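Local coordinates for protein putative aspartate aminotransferase (Thermus thermophilus, PDB 1IUG) that probably catalyses pyridoxal 5'-phosphate-dependent transamination, moving amino groups between amino acids such as aspartate and 2-oxo acids, at residues 61-69 with 89-99. Sequence-based numbering, arbitrary orientation.
With PO4 (phosphate ion), chain C.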
loop_
_atom_site.group_PDB
_atom_site.type_symbol
_atom_site.label_atom_id
_atom_site.label_comp_id
_atom_site.label_asym_id
_atom_site.label_seq_id
_atom_site.Cartn_x
_atom_site.Cartn_y
_atom_site.Cartn_z
ATOM N N THR A 61 4.462 -6.755 -5.250
ATOM C CA THR A 61 4.482 -8.064 -4.598
ATOM C C THR A 61 3.109 -8.409 -4.015
ATOM O O THR A 61 2.666 -9.561 -4.096
ATOM C CB THR A 61 5.559 -8.118 -3.485
ATOM O OG1 THR A 61 6.840 -7.831 -4.053
ATOM C CG2 THR A 61 5.615 -9.502 -2.845
ATOM N N LEU A 62 2.428 -7.402 -3.468
ATOM C CA LEU A 62 1.101 -7.592 -2.889
ATOM C C LEU A 62 0.123 -8.097 -3.948
ATOM O O LEU A 62 -0.701 -8.972 -3.677
ATOM C CB LEU A 62 0.579 -6.282 -2.291
ATOM C CG LEU A 62 -0.808 -6.357 -1.652
ATOM C CD1 LEU A 62 -0.750 -7.221 -0.404
ATOM C CD2 LEU A 62 -1.298 -4.969 -1.309
ATOM N N ALA A 63 0.214 -7.527 -5.147
ATOM C CA ALA A 63 -0.647 -7.915 -6.265
ATOM C C ALA A 63 -0.371 -9.360 -6.691
ATOM O O ALA A 63 -1.289 -10.082 -7.081
ATOM C CB ALA A 63 -0.440 -6.962 -7.447
ATOM N N MET A 64 0.896 -9.770 -6.617
ATOM C CA MET A 64 1.295 -11.133 -6.975
ATOM C C MET A 64 0.688 -12.134 -5.999
ATOM O O MET A 64 0.161 -13.165 -6.410
ATOM C CB MET A 64 2.818 -11.271 -6.970
ATOM C CG MET A 64 3.519 -10.571 -8.111
ATOM S SD MET A 64 5.303 -10.520 -7.843
ATOM C CE MET A 64 5.791 -12.211 -8.211
ATOM N N GLU A 65 0.746 -11.804 -4.710
ATOM C CA GLU A 65 0.193 -12.652 -3.660
ATOM C C GLU A 65 -1.323 -12.761 -3.766
ATOM O O GLU A 65 -1.881 -13.841 -3.580
ATOM C CB GLU A 65 0.566 -12.114 -2.273
ATOM C CG GLU A 65 -0.004 -12.948 -1.120
ATOM C CD GLU A 65 0.526 -12.536 0.242
ATOM O OE1 GLU A 65 1.629 -11.960 0.316
ATOM O OE2 GLU A 65 -0.157 -12.803 1.247
ATOM N N ALA A 66 -1.984 -11.643 -4.058
ATOM C CA ALA A 66 -3.439 -11.623 -4.181
ATOM C C ALA A 66 -3.910 -12.464 -5.361
ATOM O O ALA A 66 -4.956 -13.113 -5.290
ATOM C CB ALA A 66 -3.935 -10.200 -4.323
ATOM N N LEU A 67 -3.143 -12.430 -6.447
ATOM C CA LEU A 67 -3.461 -13.192 -7.649
ATOM C C LEU A 67 -3.434 -14.681 -7.325
ATOM O O LEU A 67 -4.387 -15.403 -7.621
ATOM C CB LEU A 67 -2.446 -12.878 -8.756
ATOM C CG LEU A 67 -2.584 -13.512 -10.151
ATOM C CD1 LEU A 67 -1.814 -12.664 -11.145
ATOM C CD2 LEU A 67 -2.073 -14.958 -10.187
ATOM N N VAL A 68 -2.338 -15.121 -6.706
ATOM C CA VAL A 68 -2.139 -16.522 -6.342
ATOM C C VAL A 68 -3.171 -17.040 -5.339
ATOM O O VAL A 68 -3.769 -18.097 -5.549
ATOM C CB VAL A 68 -0.706 -16.745 -5.787
ATOM C CG1 VAL A 68 -0.531 -18.179 -5.286
ATOM C CG2 VAL A 68 0.321 -16.440 -6.866
ATOM N N LYS A 69 -3.377 -16.278 -4.266
ATOM C CA LYS A 69 -4.326 -16.619 -3.202
ATOM C C LYS A 69 -5.772 -16.740 -3.679
ATOM O O LYS A 69 -6.509 -17.615 -3.232
ATOM C CB LYS A 69 -4.314 -15.540 -2.110
ATOM C CG LYS A 69 -3.125 -15.512 -1.162
ATOM C CD LYS A 69 -2.990 -16.798 -0.397
ATOM C CE LYS A 69 -1.822 -16.772 0.577
ATOM N NZ LYS A 69 -1.076 -15.488 0.572
ATOM N N ARG A 89 10.691 -15.321 -6.790
ATOM C CA ARG A 89 9.678 -14.662 -5.978
ATOM C C ARG A 89 8.287 -15.300 -6.004
ATOM O O ARG A 89 7.631 -15.467 -4.967
ATOM C CB ARG A 89 9.603 -13.201 -6.407
ATOM C CG ARG A 89 9.577 -12.201 -5.249
ATOM C CD ARG A 89 8.205 -11.587 -5.045
ATOM N NE ARG A 89 8.351 -10.173 -4.698
ATOM C CZ ARG A 89 9.490 -9.526 -4.470
ATOM N NH1 ARG A 89 10.648 -10.167 -4.568
ATOM N NH2 ARG A 89 9.469 -8.241 -4.145
ATOM N N PHE A 90 7.809 -15.636 -7.170
ATOM C CA PHE A 90 6.531 -16.265 -7.325
ATOM C C PHE A 90 6.424 -17.646 -6.629
ATOM O O PHE A 90 5.368 -18.026 -6.090
ATOM C CB PHE A 90 6.261 -16.369 -8.815
ATOM C CG PHE A 90 5.019 -15.708 -9.293
ATOM C CD1 PHE A 90 4.876 -15.406 -10.643
ATOM C CD2 PHE A 90 3.976 -15.438 -8.411
ATOM C CE1 PHE A 90 3.724 -14.840 -11.116
ATOM C CE2 PHE A 90 2.796 -14.873 -8.892
ATOM C CZ PHE A 90 2.670 -14.572 -10.248
ATOM N N TYR A 91 7.533 -18.390 -6.693
ATOM C CA TYR A 91 7.673 -19.702 -6.096
ATOM C C TYR A 91 7.423 -19.654 -4.582
ATOM O O TYR A 91 6.643 -20.445 -4.050
ATOM C CB TYR A 91 9.075 -20.253 -6.400
ATOM C CG TYR A 91 9.461 -21.486 -5.598
ATOM C CD1 TYR A 91 8.845 -22.715 -5.829
ATOM C CD2 TYR A 91 10.439 -21.419 -4.597
ATOM C CE1 TYR A 91 9.186 -23.847 -5.086
ATOM C CE2 TYR A 91 10.790 -22.551 -3.850
ATOM C CZ TYR A 91 10.156 -23.760 -4.102
ATOM O OH TYR A 91 10.476 -24.884 -3.370
ATOM N N GLU A 92 8.078 -18.710 -3.907
ATOM C CA GLU A 92 7.930 -18.537 -2.460
ATOM C C GLU A 92 6.493 -18.177 -2.094
ATOM O O GLU A 92 5.955 -18.675 -1.109
ATOM C CB GLU A 92 8.887 -17.464 -1.941
ATOM C CG GLU A 92 10.371 -17.799 -2.090
ATOM C CD GLU A 92 11.284 -16.665 -1.633
ATOM O OE1 GLU A 92 10.820 -15.770 -0.890
ATOM O OE2 GLU A 92 12.473 -16.663 -2.020
ATOM N N ILE A 93 5.871 -17.316 -2.893
ATOM C CA ILE A 93 4.481 -16.917 -2.663
ATOM C C ILE A 93 3.559 -18.137 -2.766
ATOM O O ILE A 93 2.628 -18.291 -1.972
ATOM C CB ILE A 93 4.034 -15.829 -3.679
ATOM C CG1 ILE A 93 4.701 -14.493 -3.341
ATOM C CG2 ILE A 93 2.507 -15.690 -3.695
ATOM C CD1 ILE A 93 4.407 -13.387 -4.328
ATOM N N ALA A 94 3.832 -18.999 -3.744
ATOM C CA ALA A 94 3.041 -20.210 -3.960
ATOM C C ALA A 94 3.169 -21.157 -2.768
ATOM O O ALA A 94 2.186 -21.768 -2.344
ATOM C CB ALA A 94 3.476 -20.902 -5.244
ATOM N N LEU A 95 4.384 -21.271 -2.231
ATOM C CA LEU A 95 4.629 -22.116 -1.068
ATOM C C LEU A 95 3.832 -21.616 0.134
ATOM O O LEU A 95 3.059 -22.374 0.728
ATOM C CB LEU A 95 6.119 -22.147 -0.715
ATOM C CG LEU A 95 7.001 -23.053 -1.571
ATOM C CD1 LEU A 95 8.452 -22.929 -1.130
ATOM C CD2 LEU A 95 6.523 -24.500 -1.452
ATOM N N GLU A 96 3.985 -20.330 0.457
ATOM C CA GLU A 96 3.285 -19.736 1.596
ATOM C C GLU A 96 1.764 -19.820 1.436
ATOM O O GLU A 96 1.033 -19.905 2.422
ATOM C CB GLU A 96 3.741 -18.284 1.805
ATOM C CG GLU A 96 3.327 -17.655 3.147
ATOM C CD GLU A 96 1.892 -17.159 3.174
ATOM O OE1 GLU A 96 1.410 -16.656 2.139
ATOM O OE2 GLU A 96 1.239 -17.264 4.236
ATOM N N ALA A 97 1.293 -19.820 0.192
ATOM C CA ALA A 97 -0.139 -19.915 -0.082
ATOM C C ALA A 97 -0.658 -21.351 0.099
ATOM O O ALA A 97 -1.834 -21.634 -0.140
ATOM C CB ALA A 97 -0.432 -19.414 -1.485
ATOM N N GLY A 98 0.234 -22.254 0.505
ATOM C CA GLY A 98 -0.140 -23.642 0.731
ATOM C C GLY A 98 -0.397 -24.466 -0.519
ATOM O O GLY A 98 -1.324 -25.281 -0.550
ATOM N N LEU A 99 0.434 -24.275 -1.540
ATOM C CA LEU A 99 0.288 -25.007 -2.795
ATOM C C LEU A 99 1.423 -26.006 -2.998
ATOM O O LEU A 99 2.520 -25.832 -2.455
ATOM C CB LEU A 99 0.277 -24.032 -3.980
ATOM C CG LEU A 99 -0.748 -22.895 -3.998
ATOM C CD1 LEU A 99 -0.541 -22.050 -5.246
ATOM C CD2 LEU A 99 -2.157 -23.450 -3.958
HETATM P P PO4 C . 12.433 -5.427 -4.580
HETATM O O1 PO4 C . 12.518 -4.896 -3.140
HETATM O O2 PO4 C . 13.646 -6.301 -4.918
HETATM O O3 PO4 C . 11.142 -6.204 -4.805
HETATM O O4 PO4 C . 12.456 -4.170 -5.525
HETATM O O HOH W 1 1.701 -16.072 -0.511
HETATM O O HOH W 2 -1.160 -15.235 3.085
#
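The NE edge of the Arg89 guanidinium faces Thr61, with NE (2.9 Å) and NH2 (2.7 Å) both donating to the single oxygen OG1, which lies in the guanidinium plane. NH2 also donates to O3 of a phosphate ion, probably from the crystallisation liquor, at 2.7 Å. Thr61 OG1 is hydrogen-bonded in turn to the phosphate group of the cofactor carried on residue 185, consistent with Arg89 helping, from the second shell, to position that hydroxyl. An alanine in place of Arg89 would probably deprive the Thr61 hydroxyl of both guanidinium donors, leaving the cofactor phosphate to hold it, and cost the phosphate ion its NH2 donor. Met64 follows a bent path: CB rests on Ile93 CD1, SD passes near Arg89 CD, and a turn at chi3 (75°) lays CE over one face of the Phe90 ring, a CH-pi contact 3.9 Å from the centroid, with SD farther above the ring in a Met-aromatic arrangement. Ile93 is a knob in the hole formed by Thr61, Met64, Glu65 and Val68. Val68 divides its methyls, CG2 meeting Phe90 CE2 at 3.6 Å while CG1 reaches Ala97 and Leu99. Beyond them, Lys69 NZ bridges Glu65 OE2 (2.9 Å) and the syn lone pair of Glu96 OE1 (3.2 Å), probably easing the repulsion between the carboxylates. Segments 61-69 and 89-96 cross at -47°; their parent helices, 60-71 and 85-96, pack against strand 124-128 of the seven-stranded sheet, in the large domain of a fold-type I pyridoxal-phosphate enzyme.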